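Local coordinates for protein aldehyde dehydrogenase (Burkholderia vietnamiensis, PDB 5KF0) that probably oxidises aldehydes to carboxylic acids using a nicotinamide cofactor, and binds NADPH, at residues L29-K34 / S188-V192; F182-S188 / F211-H217. All coordinates share one frame. Numbering follows the deposited sequence.

Contact 1 (L29-K34 / S188-V192). With NDP (NADPH dihydro-nicotinamide-adenine-dinucleotide phosphate), chain E.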
loop_
_atom_site.group_PDB
_atom_site.type_symbol
_atom_site.label_atom_id
_atom_site.label_comp_id
_atom_site.label_asym_id
_atom_site.label_seq_id
_atom_site.Cartn_x
_atom_site.Cartn_y
_atom_site.Cartn_z
ATOM N N LEU A 29 -45.827 13.120 5.161
ATOM C CA LEU A 29 -45.324 11.763 5.371
ATOM C C LEU A 29 -45.557 11.347 6.823
ATOM O O LEU A 29 -44.892 11.840 7.739
ATOM C CB LEU A 29 -43.846 11.655 4.996
ATOM C CG LEU A 29 -43.222 10.270 5.241
ATOM C CD1 LEU A 29 -44.011 9.159 4.552
ATOM C CD2 LEU A 29 -41.757 10.232 4.779
ATOM N N GLU A 30 -46.510 10.440 7.032
ATOM C CA GLU A 30 -46.772 9.916 8.366
ATOM C C GLU A 30 -45.819 8.765 8.655
ATOM O O GLU A 30 -45.664 7.858 7.833
ATOM C CB GLU A 30 -48.223 9.446 8.479
ATOM C CG GLU A 30 -49.237 10.563 8.279
ATOM C CD GLU A 30 -50.662 10.123 8.560
ATOM O OE1 GLU A 30 -51.009 8.964 8.256
ATOM O OE2 GLU A 30 -51.433 10.944 9.097
ATOM N N VAL A 31 -45.187 8.798 9.824
ATOM C CA VAL A 31 -44.272 7.745 10.259
ATOM C C VAL A 31 -44.924 7.037 11.438
ATOM O O VAL A 31 -45.188 7.665 12.470
ATOM C CB VAL A 31 -42.900 8.316 10.649
ATOM C CG1 VAL A 31 -41.956 7.193 11.102
ATOM C CG2 VAL A 31 -42.306 9.127 9.493
ATOM N N THR A 32 -45.198 5.742 11.290
ATOM C CA THR A 32 -45.864 4.996 12.349
ATOM C C THR A 32 -44.864 4.357 13.302
ATOM O O THR A 32 -43.736 4.015 12.933
ATOM C CB THR A 32 -46.751 3.888 11.779
ATOM O OG1 THR A 32 -45.932 2.980 11.025
ATOM C CG2 THR A 32 -47.855 4.481 10.902
ATOM N N ASP A 33 -45.302 4.199 14.546
ATOM C CA ASP A 33 -44.663 3.277 15.471
ATOM C C ASP A 33 -44.972 1.859 14.998
ATOM O O ASP A 33 -46.139 1.482 14.880
ATOM C CB ASP A 33 -45.191 3.543 16.885
ATOM C CG ASP A 33 -44.573 2.645 17.949
ATOM O OD1 ASP A 33 -44.477 1.416 17.752
ATOM O OD2 ASP A 33 -44.228 3.171 19.029
ATOM N N LYS A 34 -43.934 1.092 14.665
ATOM C CA LYS A 34 -44.173 -0.186 14.009
ATOM C C LYS A 34 -44.692 -1.261 14.960
ATOM O O LYS A 34 -45.080 -2.341 14.504
ATOM C CB LYS A 34 -42.894 -0.654 13.315
ATOM C CG LYS A 34 -42.354 0.347 12.283
ATOM C CD LYS A 34 -43.393 0.641 11.182
ATOM C CE LYS A 34 -42.849 1.616 10.118
ATOM N NZ LYS A 34 -42.505 2.953 10.713
ATOM N N SER A 188 -38.990 5.712 3.439
ATOM C CA SER A 188 -40.130 6.501 3.904
ATOM C C SER A 188 -40.699 5.946 5.201
ATOM O O SER A 188 -41.296 6.696 5.988
ATOM C CB SER A 188 -41.218 6.542 2.827
ATOM O OG SER A 188 -40.735 7.131 1.629
ATOM N N ARG A 189 -40.549 4.639 5.431
ATOM C CA ARG A 189 -41.012 4.058 6.686
ATOM C C ARG A 189 -40.139 4.470 7.863
ATOM O O ARG A 189 -40.605 4.403 9.010
ATOM C CB ARG A 189 -41.061 2.525 6.581
ATOM C CG ARG A 189 -42.298 1.993 5.819
ATOM C CD ARG A 189 -42.162 0.504 5.484
ATOM N NE ARG A 189 -41.084 0.253 4.528
ATOM C CZ ARG A 189 -40.681 -0.950 4.122
ATOM N NH1 ARG A 189 -41.263 -2.055 4.573
ATOM N NH2 ARG A 189 -39.684 -1.050 3.266
ATOM N N THR A 190 -38.883 4.871 7.610
ATOM C CA THR A 190 -37.916 5.180 8.670
ATOM C C THR A 190 -37.065 6.392 8.302
ATOM O O THR A 190 -35.836 6.290 8.196
ATOM C CB THR A 190 -37.005 3.977 8.949
ATOM O OG1 THR A 190 -36.259 3.649 7.762
ATOM C CG2 THR A 190 -37.800 2.745 9.405
ATOM N N PRO A 191 -37.675 7.574 8.141
ATOM C CA PRO A 191 -36.896 8.766 7.767
ATOM C C PRO A 191 -36.297 9.563 8.918
ATOM O O PRO A 191 -35.409 10.391 8.663
ATOM C CB PRO A 191 -37.935 9.622 7.029
ATOM C CG PRO A 191 -39.196 9.370 7.834
ATOM C CD PRO A 191 -39.116 7.884 8.237
ATOM N N VAL A 192 -36.740 9.349 10.160
ATOM C CA VAL A 192 -36.418 10.291 11.228
ATOM C C VAL A 192 -34.932 10.256 11.566
ATOM O O VAL A 192 -34.315 11.305 11.792
ATOM C CB VAL A 192 -37.278 10.011 12.469
ATOM C CG1 VAL A 192 -36.847 10.917 13.622
ATOM C CG2 VAL A 192 -38.758 10.212 12.129
HETATM P PA NDP E . -36.462 -1.646 -0.597
HETATM O O1A NDP E . -35.748 -2.107 -1.823
HETATM O O2A NDP E . -37.953 -1.984 -0.620
HETATM O O5B NDP E . -36.295 -0.083 -0.355
HETATM C C5B NDP E . -34.952 0.417 -0.144
HETATM C C4B NDP E . -34.915 1.876 -0.513
HETATM O O4B NDP E . -35.087 2.017 -1.942
HETATM C C3B NDP E . -36.014 2.734 0.127
HETATM O O3B NDP E . -35.524 4.046 0.394
HETATM C C2B NDP E . -37.056 2.787 -0.990
HETATM O O2B NDP E . -37.941 3.925 -0.935
HETATM C C1B NDP E . -36.127 2.941 -2.180
HETATM N N9A NDP E . -36.739 2.637 -3.467
HETATM C C8A NDP E . -37.487 1.546 -3.824
HETATM N N7A NDP E . -37.845 1.537 -5.087
HETATM C C5A NDP E . -37.297 2.704 -5.593
HETATM C C6A NDP E . -37.302 3.280 -6.879
HETATM N N6A NDP E . -37.935 2.749 -7.933
HETATM N N1A NDP E . -36.638 4.446 -7.047
HETATM C C2A NDP E . -36.023 4.996 -5.998
HETATM N N3A NDP E . -35.954 4.553 -4.740
HETATM C C4A NDP E . -36.615 3.395 -4.605
HETATM O O3 NDP E . -35.779 -2.307 0.676
HETATM P PN NDP E . -36.138 -2.296 2.226
HETATM O O1N NDP E . -36.203 -0.895 2.716
HETATM O O2N NDP E . -37.387 -3.121 2.398
HETATM O O5D NDP E . -34.908 -3.014 2.923
HETATM C C5D NDP E . -34.696 -4.435 2.955
HETATM C C4D NDP E . -33.753 -4.813 1.840
HETATM O O4D NDP E . -32.497 -4.099 1.989
HETATM C C3D NDP E . -33.409 -6.305 1.843
HETATM O O3D NDP E . -33.397 -6.870 0.537
HETATM C C2D NDP E . -32.027 -6.315 2.495
HETATM O O2D NDP E . -31.211 -7.450 2.229
HETATM C C1D NDP E . -31.434 -5.031 1.934
HETATM N N1N NDP E . -30.327 -4.623 2.791
HETATM C C2N NDP E . -29.036 -4.566 2.319
HETATM C C3N NDP E . -27.977 -4.352 3.124
HETATM C C7N NDP E . -26.593 -4.205 2.598
HETATM O O7N NDP E . -25.822 -3.442 3.197
HETATM N N7N NDP E . -26.213 -4.943 1.556
HETATM C C4N NDP E . -28.165 -4.288 4.598
HETATM C C5N NDP E . -29.591 -4.028 4.947
HETATM C C6N NDP E . -30.563 -4.264 4.086
HETATM P P2B NDP E . -39.326 3.882 -0.055
HETATM O O1X NDP E . -39.323 2.633 0.743
HETATM O O2X NDP E . -39.282 5.176 0.703
HETATM O O3X NDP E . -40.464 3.925 -1.054
HETATM O O HOH W 1 -43.835 6.194 6.732
#
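One direct hydrogen bond and one water bridge make the polar part of this interface. Lys-34 curls back so that NZ donates to Arg-189 O at 2.9 Å and, within its own segment, to Thr-32 O at 2.8 Å; its strongest partner is the backbone carbonyl of Glu-98, in helix 88-99. All three of these acceptors are backbone carbonyl oxygens. Water 1 makes the second link, donating to Glu-30 O and to Ser-188 O, each at 2.7 Å from the water oxygen.

Strand 29-32, an edge strand within the chain of the N-terminal four-stranded sheet, thereby lies against the loop that leads from strand 182-185 into helix 192-202 of the nucleotide-binding domain.

Apolar packing fills the space beside these polar links. Val-31 and Leu-29 both point toward the loop and converge on the Pro-191 ring, Val-31 CG2 at 3.5 Å and Leu-29 CD2 at 4.1 Å from Pro-191 CG. Val-31 CG1 also lies 3.7 Å from Arg-189 O.

The loop meanwhile engages the cofactor: Ser-188 N and OG donate to NDP O2X of the 2'-phosphate at 2.8 and 2.6 Å, and Arg-189 NH2 donates to the pyrophosphate oxygen O2N of NDP at 3.2 Å.

Contact 2 (F182-S188 / F211-H217). With NDP (NADPH dihydro-nicotinamide-adenine-dinucleotide phosphate), chain E.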
loop_
_atom_site.group_PDB
_atom_site.type_symbol
_atom_site.label_atom_id
_atom_site.label_comp_id
_atom_site.label_asym_id
_atom_site.label_seq_id
_atom_site.Cartn_x
_atom_site.Cartn_y
_atom_site.Cartn_z
ATOM N N PHE A 182 -23.926 15.469 -1.639
ATOM C CA PHE A 182 -24.795 14.309 -1.799
ATOM C C PHE A 182 -26.239 14.685 -1.501
ATOM O O PHE A 182 -26.522 15.631 -0.757
ATOM C CB PHE A 182 -24.366 13.142 -0.891
ATOM C CG PHE A 182 -24.544 13.419 0.575
ATOM C CD1 PHE A 182 -25.762 13.152 1.202
ATOM C CD2 PHE A 182 -23.500 13.958 1.326
ATOM C CE1 PHE A 182 -25.939 13.414 2.558
ATOM C CE2 PHE A 182 -23.662 14.224 2.690
ATOM C CZ PHE A 182 -24.886 13.960 3.304
ATOM N N VAL A 183 -27.150 13.886 -2.050
ATOM C CA VAL A 183 -28.573 13.961 -1.750
ATOM C C VAL A 183 -28.985 12.569 -1.293
ATOM O O VAL A 183 -28.842 11.605 -2.052
ATOM C CB VAL A 183 -29.405 14.399 -2.969
ATOM C CG1 VAL A 183 -30.883 14.556 -2.569
ATOM C CG2 VAL A 183 -28.871 15.732 -3.561
ATOM N N LEU A 184 -29.477 12.464 -0.057
ATOM C CA LEU A 184 -29.855 11.189 0.546
ATOM C C LEU A 184 -31.373 11.077 0.601
ATOM O O LEU A 184 -32.048 11.987 1.094
ATOM C CB LEU A 184 -29.280 11.060 1.963
ATOM C CG LEU A 184 -29.807 9.887 2.816
ATOM C CD1 LEU A 184 -29.383 8.537 2.232
ATOM C CD2 LEU A 184 -29.347 10.009 4.278
ATOM N N LYS A 185 -31.900 9.969 0.089
ATOM C CA LYS A 185 -33.312 9.628 0.235
ATOM C C LYS A 185 -33.421 8.457 1.197
ATOM O O LYS A 185 -33.105 7.316 0.822
ATOM C CB LYS A 185 -33.943 9.262 -1.111
ATOM C CG LYS A 185 -35.477 9.204 -1.035
ATOM C CD LYS A 185 -36.084 8.292 -2.109
ATOM C CE LYS A 185 -36.063 6.829 -1.648
ATOM N NZ LYS A 185 -36.949 6.652 -0.440
ATOM N N PRO A 186 -33.841 8.675 2.434
ATOM C CA PRO A 186 -34.024 7.559 3.359
ATOM C C PRO A 186 -35.294 6.795 3.013
ATOM O O PRO A 186 -36.116 7.235 2.207
ATOM C CB PRO A 186 -34.149 8.256 4.720
ATOM C CG PRO A 186 -34.875 9.550 4.365
ATOM C CD PRO A 186 -34.306 9.955 3.005
ATOM N N ALA A 187 -35.454 5.644 3.661
ATOM C CA ALA A 187 -36.699 4.896 3.531
ATOM C C ALA A 187 -37.856 5.677 4.151
ATOM O O ALA A 187 -37.734 6.235 5.246
ATOM C CB ALA A 187 -36.578 3.531 4.210
ATOM N N SER A 188 -38.990 5.712 3.439
ATOM C CA SER A 188 -40.130 6.501 3.904
ATOM C C SER A 188 -40.699 5.946 5.201
ATOM O O SER A 188 -41.296 6.696 5.988
ATOM C CB SER A 188 -41.218 6.542 2.827
ATOM O OG SER A 188 -40.735 7.131 1.629
ATOM N N PHE A 211 -25.164 19.038 1.283
ATOM C CA PHE A 211 -26.053 17.912 1.528
ATOM C C PHE A 211 -27.509 18.336 1.460
ATOM O O PHE A 211 -27.864 19.482 1.750
ATOM C CB PHE A 211 -25.761 17.251 2.883
ATOM C CG PHE A 211 -26.213 18.056 4.071
ATOM C CD1 PHE A 211 -27.443 17.806 4.658
ATOM C CD2 PHE A 211 -25.393 19.041 4.621
ATOM C CE1 PHE A 211 -27.862 18.536 5.764
ATOM C CE2 PHE A 211 -25.799 19.773 5.742
ATOM C CZ PHE A 211 -27.036 19.513 6.315
ATOM N N SER A 212 -28.341 17.389 1.040
ATOM C CA SER A 212 -29.777 17.428 1.238
ATOM C C SER A 212 -30.211 16.055 1.725
ATOM O O SER A 212 -29.645 15.037 1.318
ATOM C CB SER A 212 -30.532 17.802 -0.055
ATOM O OG SER A 212 -30.224 19.133 -0.460
ATOM N N VAL A 213 -31.214 16.025 2.604
ATOM C CA VAL A 213 -31.818 14.768 3.048
ATOM C C VAL A 213 -33.317 14.915 2.801
ATOM O O VAL A 213 -33.984 15.733 3.449
ATOM C CB VAL A 213 -31.508 14.447 4.519
ATOM C CG1 VAL A 213 -32.221 13.154 4.945
ATOM C CG2 VAL A 213 -29.986 14.309 4.726
ATOM N N LEU A 214 -33.837 14.152 1.847
ATOM C CA LEU A 214 -35.174 14.377 1.299
ATOM C C LEU A 214 -36.004 13.105 1.379
ATOM O O LEU A 214 -35.790 12.179 0.569
ATOM C CB LEU A 214 -35.091 14.849 -0.153
ATOM C CG LEU A 214 -34.331 16.145 -0.431
ATOM C CD1 LEU A 214 -34.366 16.446 -1.924
ATOM C CD2 LEU A 214 -34.919 17.302 0.354
ATOM N N PRO A 215 -36.957 13.017 2.296
ATOM C CA PRO A 215 -37.899 11.894 2.262
ATOM C C PRO A 215 -38.732 11.956 0.992
ATOM O O PRO A 215 -39.192 13.022 0.588
ATOM C CB PRO A 215 -38.759 12.110 3.515
ATOM C CG PRO A 215 -37.957 13.065 4.389
ATOM C CD PRO A 215 -37.213 13.935 3.418
ATOM N N ALA A 216 -38.912 10.801 0.357
ATOM C CA ALA A 216 -39.709 10.702 -0.858
ATOM C C ALA A 216 -40.039 9.237 -1.080
ATOM O O ALA A 216 -39.183 8.373 -0.871
ATOM C CB ALA A 216 -38.964 11.262 -2.080
ATOM N N HIS A 217 -41.279 8.963 -1.472
ATOM C CA HIS A 217 -41.661 7.595 -1.804
ATOM C C HIS A 217 -41.006 7.154 -3.108
ATOM O O HIS A 217 -40.707 7.969 -3.983
ATOM C CB HIS A 217 -43.180 7.483 -1.930
ATOM C CG HIS A 217 -43.919 7.786 -0.665
ATOM N ND1 HIS A 217 -43.942 6.921 0.407
ATOM C CD2 HIS A 217 -44.687 8.845 -0.312
ATOM C CE1 HIS A 217 -44.679 7.440 1.375
ATOM N NE2 HIS A 217 -45.148 8.605 0.963
HETATM P PA NDP E . -36.462 -1.646 -0.597
HETATM O O1A NDP E . -35.748 -2.107 -1.823
HETATM O O2A NDP E . -37.953 -1.984 -0.620
HETATM O O5B NDP E . -36.295 -0.083 -0.355
HETATM C C5B NDP E . -34.952 0.417 -0.144
HETATM C C4B NDP E . -34.915 1.876 -0.513
HETATM O O4B NDP E . -35.087 2.017 -1.942
HETATM C C3B NDP E . -36.014 2.734 0.127
HETATM O O3B NDP E . -35.524 4.046 0.394
HETATM C C2B NDP E . -37.056 2.787 -0.990
HETATM O O2B NDP E . -37.941 3.925 -0.935
HETATM C C1B NDP E . -36.127 2.941 -2.180
HETATM N N9A NDP E . -36.739 2.637 -3.467
HETATM C C8A NDP E . -37.487 1.546 -3.824
HETATM N N7A NDP E . -37.845 1.537 -5.087
HETATM C C5A NDP E . -37.297 2.704 -5.593
HETATM C C6A NDP E . -37.302 3.280 -6.879
HETATM N N6A NDP E . -37.935 2.749 -7.933
HETATM N N1A NDP E . -36.638 4.446 -7.047
HETATM C C2A NDP E . -36.023 4.996 -5.998
HETATM N N3A NDP E . -35.954 4.553 -4.740
HETATM C C4A NDP E . -36.615 3.395 -4.605
HETATM O O3 NDP E . -35.779 -2.307 0.676
HETATM P PN NDP E . -36.138 -2.296 2.226
HETATM O O1N NDP E . -36.203 -0.895 2.716
HETATM O O2N NDP E . -37.387 -3.121 2.398
HETATM O O5D NDP E . -34.908 -3.014 2.923
HETATM C C5D NDP E . -34.696 -4.435 2.955
HETATM C C4D NDP E . -33.753 -4.813 1.840
HETATM O O4D NDP E . -32.497 -4.099 1.989
HETATM C C3D NDP E . -33.409 -6.305 1.843
HETATM O O3D NDP E . -33.397 -6.870 0.537
HETATM C C2D NDP E . -32.027 -6.315 2.495
HETATM O O2D NDP E . -31.211 -7.450 2.229
HETATM C C1D NDP E . -31.434 -5.031 1.934
HETATM N N1N NDP E . -30.327 -4.623 2.791
HETATM C C2N NDP E . -29.036 -4.566 2.319
HETATM C C3N NDP E . -27.977 -4.352 3.124
HETATM C C7N NDP E . -26.593 -4.205 2.598
HETATM O O7N NDP E . -25.822 -3.442 3.197
HETATM N N7N NDP E . -26.213 -4.943 1.556
HETATM C C4N NDP E . -28.165 -4.288 4.598
HETATM C C5N NDP E . -29.591 -4.028 4.947
HETATM C C6N NDP E . -30.563 -4.264 4.086
HETATM P P2B NDP E . -39.326 3.882 -0.055
HETATM O O1X NDP E . -39.323 2.633 0.743
HETATM O O2X NDP E . -39.282 5.176 0.703
HETATM O O3X NDP E . -40.464 3.925 -1.054
HETATM O O HOH W 2 -38.437 8.692 2.254
#
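Strands 182-185 and 211-213 run parallel, 10° apart with axes 4.7 Å from each other, and helix 192-202 connects them: a beta-alpha-beta unit at one edge of the Rossmann-like sheet of the aldehyde dehydrogenase fold. The backbones interlock through Ser-212 N to Phe-182 O (3.1 Å), Leu-184 N to Ser-212 O (2.9 Å) and Leu-214 N to Leu-184 O (2.9 Å).

On one face, the Phe-182 ring bends toward the neighbouring strand and presents one ring face to Phe-211 CB, which sits 3.8 Å from the ring centroid and 27° off its normal, a CH-pi contact; the Phe-211 ring itself leads away. Further along this face, Leu-184 CD2 meets Val-213 CG1 at 4.3 Å, and the same CG1 meets Pro-186 CD, also at 4.3 Å, so the methyl sits in the notch between Leu-184 and Pro-186. Helices 164-178 and 192-202 cover this face. On the other, Val-183 CG1 packs on Leu-214 CD1 at 4.0 Å, and helix 48-60 closes over both residues.

Beyond the strands the segments still follow one another. Water 2 occupies the gap, donating to Pro-186 O and Ser-188 OG and accepting from Ala-216 N. Lys-185, last in its strand, reaches over this loop region with its long side chain: five acceptors, Pro-186 O, Ala-216 O and the NADPH oxygens O2B, O2X and O3B, surround NZ at 2.8 to 3.1 Å and must share its three protons.

In the fold
Contact 1 and contact 2 have centres 13 Å apart and share Ser-188, where the segment 182-188 passes into 188-192. Along the chain the order is 29-34, 182-188, 188-192, 211-217, so the two contacts cross. Their side chains touch directly: Leu-29 CD1 lies 3.7 Å from His-217 CE1, and Leu-29 CD2 3.8 Å from Pro-215 CB. Contact 2 starts in the parallel nucleotide-binding sheet, at its 211-213 edge, and runs on into the loops beyond; in contact 1 the N-terminal sheet packs against the loop leaving strand 182-185. Both reach NADPH: Lys-185 at the strand end, and Ser-188 and Arg-189 in the loop, hydrogen-bond it, with Arg-218 and Glu-387 as further partners of NADPH.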